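Local coordinates for protein ribonucleoside-diphosphate reductase subunit beta (Clostridium botulinum, PDB 6ZJK) that forms the diiron R2 subunit of a ribonucleotide reductase, probably supplying the radical that its partner subunit needs to make deoxyribonucleotides, at residues 79-84 / 224-229; 33-38 / 51-56. All coordinates share one frame; numbering follows the deposited sequence.

Contact 1 of 2, residues 79-84 / 224-229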
ATOM      1  N   ASN A  79     -25.345 -12.316   8.558  1.00 45.97           N
ATOM      2  CA  ASN A  79     -26.325 -12.898   9.465  1.00 48.10           C
ATOM      3  C   ASN A  79     -26.945 -14.161   8.882  1.00 52.82           C
ATOM      4  O   ASN A  79     -27.191 -15.121   9.617  1.00 49.17           O
ATOM      5  CB  ASN A  79     -27.404 -11.873   9.798  1.00 48.68           C
ATOM      6  CG  ASN A  79     -26.975 -10.896  10.879  1.00 58.50           C
ATOM      7  OD1 ASN A  79     -25.815 -10.879  11.311  1.00 58.09           O
ATOM      8  ND2 ASN A  79     -27.910 -10.061  11.317  1.00 61.07           N
ATOM      9  N   GLU A  80     -27.185 -14.191   7.565  1.00 48.76           N
ATOM     10  CA  GLU A  80     -27.781 -15.381   6.959  1.00 55.48           C
ATOM     11  C   GLU A  80     -26.780 -16.527   6.878  1.00 51.14           C
ATOM     12  O   GLU A  80     -27.150 -17.693   7.067  1.00 51.48           O
ATOM     13  CB  GLU A  80     -28.330 -15.062   5.562  1.00 63.41           C
ATOM     14  CG  GLU A  80     -29.619 -14.252   5.558  1.00 69.37           C
ATOM     15  CD  GLU A  80     -30.703 -14.890   6.415  1.00 74.82           C
ATOM     16  OE1 GLU A  80     -31.061 -16.063   6.150  1.00 83.07           O
ATOM     17  OE2 GLU A  80     -31.190 -14.229   7.360  1.00 79.63           O
ATOM     18  N   ASP A  81     -25.503 -16.215   6.644  1.00 51.50           N
ATOM     19  CA  ASP A  81     -24.486 -17.258   6.577  1.00 44.49           C
ATOM     20  C   ASP A  81     -24.209 -17.885   7.946  1.00 46.31           C
ATOM     21  O   ASP A  81     -23.847 -19.068   8.017  1.00 42.48           O
ATOM     22  CB  ASP A  81     -23.184 -16.696   6.003  1.00 40.37           C
ATOM     23  CG  ASP A  81     -23.329 -16.234   4.537  1.00 48.17           C
ATOM     24  OD1 ASP A  81     -24.464 -15.913   4.103  1.00 46.54           O
ATOM     25  OD2 ASP A  81     -22.311 -16.260   3.802  1.00 41.24           O
ATOM     26  N   ILE A  82     -24.393 -17.134   9.036  1.00 42.46           N
ATOM     27  CA  ILE A  82     -24.225 -17.723  10.367  1.00 45.86           C
ATOM     28  C   ILE A  82     -25.196 -18.882  10.565  1.00 45.76           C
ATOM     29  O   ILE A  82     -24.819 -19.953  11.053  1.00 42.47           O
ATOM     30  CB  ILE A  82     -24.412 -16.645  11.448  1.00 43.44           C
ATOM     31  CG1 ILE A  82     -23.340 -15.548  11.300  1.00 44.67           C
ATOM     32  CG2 ILE A  82     -24.346 -17.279  12.807  1.00 44.35           C
ATOM     33  CD1 ILE A  82     -23.510 -14.380  12.250  1.00 45.25           C
ATOM     34  N   LYS A  83     -26.442 -18.706  10.127  1.00 42.90           N
ATOM     35  CA  LYS A  83     -27.380 -19.799  10.371  1.00 48.91           C
ATOM     36  C   LYS A  83     -27.115 -20.972   9.430  1.00 49.08           C
ATOM     37  O   LYS A  83     -27.196 -22.135   9.840  1.00 53.00           O
ATOM     38  CB  LYS A  83     -28.813 -19.302  10.168  1.00 53.33           C
ATOM     39  CG  LYS A  83     -29.101 -17.853  10.602  1.00 56.22           C
ATOM     40  CD  LYS A  83     -30.545 -17.736  11.105  1.00 63.90           C
ATOM     41  CE  LYS A  83     -31.246 -16.461  10.642  1.00 72.84           C
ATOM     42  NZ  LYS A  83     -32.524 -16.169  11.349  1.00 81.38           N
ATOM     43  N   GLN A  84     -26.595 -20.757   8.220  1.00 48.66           N
ATOM     44  CA  GLN A  84     -26.457 -21.828   7.236  1.00 46.57           C
ATOM     45  C   GLN A  84     -25.173 -22.635   7.392  1.00 48.20           C
ATOM     46  O   GLN A  84     -25.125 -23.793   6.953  1.00 50.48           O
ATOM     47  CB  GLN A  84     -26.501 -21.236   5.831  1.00 50.14           C
ATOM     48  CG  GLN A  84     -27.718 -20.383   5.603  1.00 56.62           C
ATOM     49  CD  GLN A  84     -27.831 -19.904   4.181  1.00 55.89           C
ATOM     50  OE1 GLN A  84     -27.034 -19.081   3.720  1.00 57.31           O
ATOM     51  NE2 GLN A  84     -28.844 -20.399   3.477  1.00 55.97           N
ATOM     52  N   MET A 224     -24.549 -19.903   1.798  1.00 49.67           N
ATOM     53  CA  MET A 224     -23.474 -18.924   2.010  1.00 43.23           C
ATOM     54  C   MET A 224     -23.554 -17.760   1.025  1.00 37.35           C
ATOM     55  O   MET A 224     -22.573 -17.419   0.369  1.00 38.76           O
ATOM     56  CB  MET A 224     -22.088 -19.580   1.934  1.00 37.40           C
ATOM     57  CG  MET A 224     -21.948 -20.805   2.836  1.00 44.88           C
ATOM     58  SD  MET A 224     -22.259 -20.522   4.607  1.00 42.45           S
ATOM     59  CE  MET A 224     -20.829 -19.518   5.072  1.00 45.82           C
ATOM     60  N   THR A 225     -24.734 -17.136   0.934  1.00 39.54           N
ATOM     61  CA  THR A 225     -24.941 -16.106  -0.084  1.00 42.13           C
ATOM     62  C   THR A 225     -24.153 -14.833   0.216  1.00 45.39           C
ATOM     63  O   THR A 225     -23.641 -14.189  -0.701  1.00 38.97           O
ATOM     64  CB  THR A 225     -26.426 -15.774  -0.198  1.00 45.91           C
ATOM     65  OG1 THR A 225     -26.978 -15.718   1.112  1.00 56.00           O
ATOM     66  CG2 THR A 225     -27.154 -16.878  -0.953  1.00 45.07           C
ATOM     67  N   ALA A 226     -24.045 -14.444   1.490  1.00 41.25           N
ATOM     68  CA  ALA A 226     -23.348 -13.192   1.778  1.00 42.21           C
ATOM     69  C   ALA A 226     -21.838 -13.353   1.685  1.00 40.49           C
ATOM     70  O   ALA A 226     -21.134 -12.384   1.386  1.00 40.17           O
ATOM     71  CB  ALA A 226     -23.736 -12.659   3.156  1.00 43.35           C
ATOM     72  N   THR A 227     -21.325 -14.559   1.935  1.00 38.39           N
ATOM     73  CA  THR A 227     -19.936 -14.851   1.608  1.00 34.92           C
ATOM     74  C   THR A 227     -19.689 -14.647   0.110  1.00 41.94           C
ATOM     75  O   THR A 227     -18.634 -14.141  -0.296  1.00 35.17           O
ATOM     76  CB  THR A 227     -19.615 -16.275   2.081  1.00 37.06           C
ATOM     77  OG1 THR A 227     -19.616 -16.300   3.524  1.00 38.60           O
ATOM     78  CG2 THR A 227     -18.275 -16.762   1.586  1.00 35.46           C
ATOM     79  N   SER A 228     -20.683 -14.967  -0.715  1.00 36.88           N
ATOM     80  CA  SER A 228     -20.518 -14.792  -2.147  1.00 39.83           C
ATOM     81  C   SER A 228     -20.482 -13.304  -2.497  1.00 37.82           C
ATOM     82  O   SER A 228     -19.662 -12.881  -3.316  1.00 34.92           O
ATOM     83  CB  SER A 228     -21.639 -15.535  -2.877  1.00 36.33           C
ATOM     84  OG  SER A 228     -21.847 -15.051  -4.187  1.00 41.29           O
ATOM     85  N   THR A 229     -21.303 -12.483  -1.829  1.00 36.65           N
ATOM     86  CA  THR A 229     -21.245 -11.033  -2.030  1.00 41.00           C
ATOM     87  C   THR A 229     -19.850 -10.475  -1.751  1.00 39.22           C
ATOM     88  O   THR A 229     -19.323  -9.679  -2.541  1.00 37.85           O
ATOM     89  CB  THR A 229     -22.308 -10.337  -1.180  1.00 41.81           C
ATOM     90  OG1 THR A 229     -23.601 -10.783  -1.619  1.00 48.80           O
ATOM     91  CG2 THR A 229     -22.229  -8.838  -1.356  1.00 34.51           C
TER
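Two donors of Thr227 grip one carboxylate oxygen of Asp81. The hydroxyl OG1 of Thr227 donates a hydrogen bond to OD2 of Asp81 at 2.7 Å and comes in nearly along the C-O bond. The backbone N of Thr227 also lies 2.7 Å from Asp81 OD2, but on the syn side and 31° out of the carboxylate plane. The other oxygen, Asp81 OD1, accepts from the backbone N of Ala226 at 3.0 Å, again syn and closer to the plane. The carboxylate thus sits across the first turn of helix 225-255, with both oxygens in use. The methyl of Ala226 packs against it, CB to OD1 of Asp81 at 3.5 Å.

Met224 holds the N-cap position. Its side chain does not cap the helix but folds back, kinking twice beyond CG, and lays CE against CB of Asp81 at 3.8 Å. The backbone N of Met224 donates to OE1 of Gln84 at 3.2 Å, from above the carbonyl plane and with a bent N-H angle of 136°. NE2 of Gln84 hydrogen-bonds to the carbonyl of Gly222, so the amide spans the turn that leads into the helix. Val151 of helix 124-151 touches Asp81, and Phe85 touches Met224.

The two short helical segments run at 133° to each other. The buried carboxylate meets the first-turn N-H groups of Ala226 and Thr227 and the positive end of the helix dipole. Asp81 is therefore probably ionised, and it ties the short helix 79-84 to the start of helix 225-255.

Contact 2 of 2, residues 33-38 / 51-56; sequences GQRGTE and WNRIKY
Arg53 turns at chi3 (-78°), while Arg35 stretches out straight as far as NE, and these shapes bring the two side chains across each other. CB of Arg35 lies over the centre of one face of the Arg53 guanidinium, 3.7 Å above its plane. CD of Arg35 covers the same group, 3.5 Å from NH1 of Arg53. The two guanidinium planes are nearly perpendicular, 89° apart. NE of Arg35 comes within 4.2 Å of NH1 of Arg53. Both cations gather round Asp162 of the second subunit, which forms salt bridges with Arg35 NE and Arg53 NH2. The crossed arginines thus join this N-terminal loop region to the subunit interface. Glu50 makes a further salt bridge to Arg53 NH2.

Next along the chain, Gly36 approaches the other backbone. Its CA makes a CA-H...O contact with the carbonyl O of Arg53 at 3.4 Å. At its backbone angles a CB would press against the preceding carbonyl oxygen.

Thr37 packs its CB against CB of Lys55 at 3.8 Å. Its methyl CG2 is anti to the backbone N and meets the Tyr56 ring obliquely at CE2. OG1 of Thr37 hydrogen-bonds to Glu125. The Lys55 chain reaches past the carbonyl of Glu38, and a water bridges the two: it donates to the backbone O of Glu38 at 2.9 Å and accepts from NZ of Lys55 at 3.0 Å.

No direct hydrogen bond links the two segments, both ahead of helix 58-68. Where they touch, 35-38 and 53-56 run in nearly the same direction. Glu125 of helix 124-151 binds the backbone N of Lys55 and Tyr56 as well as Thr37. Tyr56 rests on Val126 of that helix and Glu251 of helix 225-255, while the arginines face the second subunit.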
ATOM      1  N   GLY A  33      17.534  12.880 -11.114  1.00 53.77           N
ATOM      2  CA  GLY A  33      16.539  12.380 -12.048  1.00 52.64           C
ATOM      3  C   GLY A  33      15.942  13.495 -12.904  1.00 52.17           C
ATOM      4  O   GLY A  33      16.107  14.683 -12.630  1.00 50.81           O
ATOM      5  N   GLN A  34      15.257  13.103 -13.980  1.00 50.37           N
ATOM      6  CA  GLN A  34      14.594  14.054 -14.866  1.00 51.01           C
ATOM      7  C   GLN A  34      13.118  14.213 -14.512  1.00 48.59           C
ATOM      8  O   GLN A  34      12.543  13.435 -13.755  1.00 50.21           O
ATOM      9  CB  GLN A  34      14.686  13.626 -16.333  1.00 48.56           C
ATOM     10  CG  GLN A  34      14.157  12.214 -16.627  1.00 54.77           C
ATOM     11  CD  GLN A  34      14.162  11.897 -18.125  1.00 58.67           C
ATOM     12  OE1 GLN A  34      15.209  11.587 -18.717  1.00 52.37           O
ATOM     13  NE2 GLN A  34      12.968  11.908 -18.728  1.00 52.56           N
ATOM     14  N   ARG A  35      12.521  15.270 -15.064  1.00 45.76           N
ATOM     15  CA  ARG A  35      11.091  15.466 -14.890  1.00 43.29           C
ATOM     16  C   ARG A  35      10.352  14.468 -15.775  1.00 52.06           C
ATOM     17  O   ARG A  35      10.702  14.287 -16.951  1.00 42.68           O
ATOM     18  CB  ARG A  35      10.704  16.893 -15.294  1.00 49.13           C
ATOM     19  CG  ARG A  35      11.731  17.961 -14.955  1.00 44.83           C
ATOM     20  CD  ARG A  35      11.184  19.333 -15.401  1.00 56.94           C
ATOM     21  NE  ARG A  35      11.955  20.496 -14.955  1.00 49.37           N
ATOM     22  CZ  ARG A  35      13.227  20.686 -15.289  1.00 52.25           C
ATOM     23  NH1 ARG A  35      13.889  21.770 -14.883  1.00 48.61           N
ATOM     24  NH2 ARG A  35      13.848  19.773 -16.020  1.00 50.20           N
ATOM     25  N   GLY A  36       9.272  13.916 -15.219  1.00 45.55           N
ATOM     26  CA  GLY A  36       8.437  12.982 -15.938  1.00 39.76           C
ATOM     27  C   GLY A  36       8.965  11.559 -15.866  1.00 43.76           C
ATOM     28  O   GLY A  36       9.872  11.229 -15.110  1.00 49.72           O
ATOM     29  N   THR A  37       8.411  10.713 -16.711  1.00 43.92           N
ATOM     30  CA  THR A  37       8.740   9.291 -16.704  1.00 50.33           C
ATOM     31  C   THR A  37       9.445   8.932 -18.002  1.00 44.89           C
ATOM     32  O   THR A  37       9.002   9.331 -19.086  1.00 43.53           O
ATOM     33  CB  THR A  37       7.479   8.445 -16.485  1.00 45.14           C
ATOM     34  OG1 THR A  37       7.075   8.562 -15.112  1.00 45.85           O
ATOM     35  CG2 THR A  37       7.720   6.956 -16.803  1.00 46.46           C
ATOM     36  N   GLU A  38      10.578   8.240 -17.881  1.00 45.28           N
ATOM     37  CA  GLU A  38      11.395   7.843 -19.027  1.00 48.98           C
ATOM     38  C   GLU A  38      11.102   6.421 -19.489  1.00 43.30           C
ATOM     39  O   GLU A  38      10.921   6.190 -20.686  1.00 43.96           O
ATOM     40  CB  GLU A  38      12.891   7.965 -18.687  1.00 45.80           C
ATOM     41  CG  GLU A  38      13.778   7.369 -19.774  1.00 56.64           C
ATOM     42  CD  GLU A  38      15.277   7.505 -19.518  1.00 55.45           C
ATOM     43  OE1 GLU A  38      15.703   7.533 -18.332  1.00 50.27           O
ATOM     44  OE2 GLU A  38      16.028   7.540 -20.522  1.00 59.32           O
ATOM     45  N   TRP A  51       1.460  13.728 -11.013  1.00 43.85           N
ATOM     46  CA  TRP A  51       0.469  13.174 -11.892  1.00 42.74           C
ATOM     47  C   TRP A  51       0.182  13.867 -13.228  1.00 47.50           C
ATOM     48  O   TRP A  51      -0.492  13.319 -14.045  1.00 38.56           O
ATOM     49  CB  TRP A  51      -0.829  12.918 -11.146  1.00 45.40           C
ATOM     50  CG  TRP A  51      -0.774  11.713 -10.296  1.00 42.19           C
ATOM     51  CD1 TRP A  51      -0.421  11.661  -9.017  1.00 41.80           C
ATOM     52  CD2 TRP A  51      -1.053  10.381 -10.684  1.00 37.88           C
ATOM     53  NE1 TRP A  51      -0.457  10.406  -8.565  1.00 39.98           N
ATOM     54  CE2 TRP A  51      -0.847   9.585  -9.571  1.00 38.84           C
ATOM     55  CE3 TRP A  51      -1.452   9.786 -11.862  1.00 41.51           C
ATOM     56  CZ2 TRP A  51      -1.003   8.234  -9.603  1.00 41.20           C
ATOM     57  CZ3 TRP A  51      -1.622   8.449 -11.881  1.00 45.63           C
ATOM     58  CH2 TRP A  51      -1.405   7.684 -10.757  1.00 37.52           C
ATOM     59  N   ASN A  52       0.653  15.080 -13.433  1.00 40.14           N
ATOM     60  CA  ASN A  52       0.408  15.761 -14.654  1.00 48.68           C
ATOM     61  C   ASN A  52       1.589  15.734 -15.556  1.00 46.44           C
ATOM     62  O   ASN A  52       1.613  16.417 -16.483  1.00 45.33           O
ATOM     63  CB  ASN A  52      -0.075  17.160 -14.398  1.00 52.60           C
ATOM     64  CG  ASN A  52      -1.446  17.195 -13.804  1.00 53.74           C
ATOM     65  OD1 ASN A  52      -1.605  17.252 -12.623  1.00 51.35           O
ATOM     66  ND2 ASN A  52      -2.431  17.214 -14.630  1.00 53.82           N
ATOM     67  N   ARG A  53       2.558  14.924 -15.249  1.00 41.72           N
ATOM     68  CA  ARG A  53       3.712  14.732 -16.049  1.00 46.12           C
ATOM     69  C   ARG A  53       3.993  13.255 -16.152  1.00 44.33           C
ATOM     70  O   ARG A  53       5.023  12.831 -15.804  1.00 50.91           O
ATOM     71  CB  ARG A  53       4.924  15.442 -15.468  1.00 46.73           C
ATOM     72  CG  ARG A  53       4.780  16.943 -15.418  1.00 51.19           C
ATOM     73  CD  ARG A  53       6.084  17.705 -15.534  1.00 57.19           C
ATOM     74  NE  ARG A  53       6.878  17.750 -14.326  1.00 56.02           N
ATOM     75  CZ  ARG A  53       7.671  18.758 -13.977  1.00 59.07           C
ATOM     76  NH1 ARG A  53       7.774  19.815 -14.743  1.00 55.81           N
ATOM     77  NH2 ARG A  53       8.357  18.707 -12.877  1.00 48.02           N
ATOM     78  N   ILE A  54       3.078  12.466 -16.655  1.00 42.65           N
ATOM     79  CA  ILE A  54       3.311  11.031 -16.753  1.00 45.37           C
ATOM     80  C   ILE A  54       3.462  10.525 -18.183  1.00 45.82           C
ATOM     81  O   ILE A  54       3.015  11.133 -19.059  1.00 43.81           O
ATOM     82  CB  ILE A  54       2.160  10.243 -16.090  1.00 46.60           C
ATOM     83  CG1 ILE A  54       0.839  10.660 -16.660  1.00 45.68           C
ATOM     84  CG2 ILE A  54       2.093  10.541 -14.631  1.00 40.42           C
ATOM     85  CD1 ILE A  54      -0.306   9.859 -16.169  1.00 45.13           C
ATOM     86  N   LYS A  55       4.079   9.385 -18.381  1.00 45.58           N
ATOM     87  CA  LYS A  55       4.237   8.799 -19.704  1.00 43.17           C
ATOM     88  C   LYS A  55       3.094   7.840 -20.047  1.00 44.16           C
ATOM     89  O   LYS A  55       2.621   7.831 -21.188  1.00 38.97           O
ATOM     90  CB  LYS A  55       5.585   8.077 -19.796  1.00 48.80           C
ATOM     91  CG  LYS A  55       5.769   7.214 -21.047  1.00 45.17           C
ATOM     92  CD  LYS A  55       7.143   6.538 -21.036  1.00 44.51           C
ATOM     93  CE  LYS A  55       7.458   5.797 -22.329  1.00 49.45           C
ATOM     94  NZ  LYS A  55       7.813   6.689 -23.491  1.00 62.46           N
ATOM     95  N   TYR A  56       2.631   7.029 -19.087  1.00 41.26           N
ATOM     96  CA  TYR A  56       1.615   6.007 -19.374  1.00 44.26           C
ATOM     97  C   TYR A  56       0.241   6.592 -19.074  1.00 42.68           C
ATOM     98  O   TYR A  56      -0.249   6.549 -17.940  1.00 40.11           O
ATOM     99  CB  TYR A  56       1.895   4.725 -18.586  1.00 41.71           C
ATOM    100  CG  TYR A  56       3.281   4.205 -18.878  1.00 43.19           C
ATOM    101  CD1 TYR A  56       3.604   3.747 -20.144  1.00 38.53           C
ATOM    102  CD2 TYR A  56       4.284   4.248 -17.916  1.00 40.75           C
ATOM    103  CE1 TYR A  56       4.866   3.309 -20.442  1.00 38.13           C
ATOM    104  CE2 TYR A  56       5.561   3.820 -18.206  1.00 42.66           C
ATOM    105  CZ  TYR A  56       5.847   3.355 -19.476  1.00 44.16           C
ATOM    106  OH  TYR A  56       7.118   2.919 -19.787  1.00 47.71           O
TER
HETATM  107  O   HOH W   1      10.296   8.175 -22.745  0.50 47.97           O

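Contact 1 is partly buried and contact 2 lies at the surface. Their centres are about 47 Å apart, on opposite sides of the chain's centre. Helix 225-255 links them: contact 1 sits at its start, and the loops of contact 2 rest on residues near its other end. Helix 124-151 also reaches both sites. Their chemistry differs. In contact 1 a carboxylate and an amide join two helical segments directly. In contact 2 the segments meet by packing, a CA-H...O contact and a water. Its two arginines look to acids of the second subunit and to Glu50, while Glu125 holds a hydroxyl and backbone N-H groups. No other chain of the assembly touches contact 1.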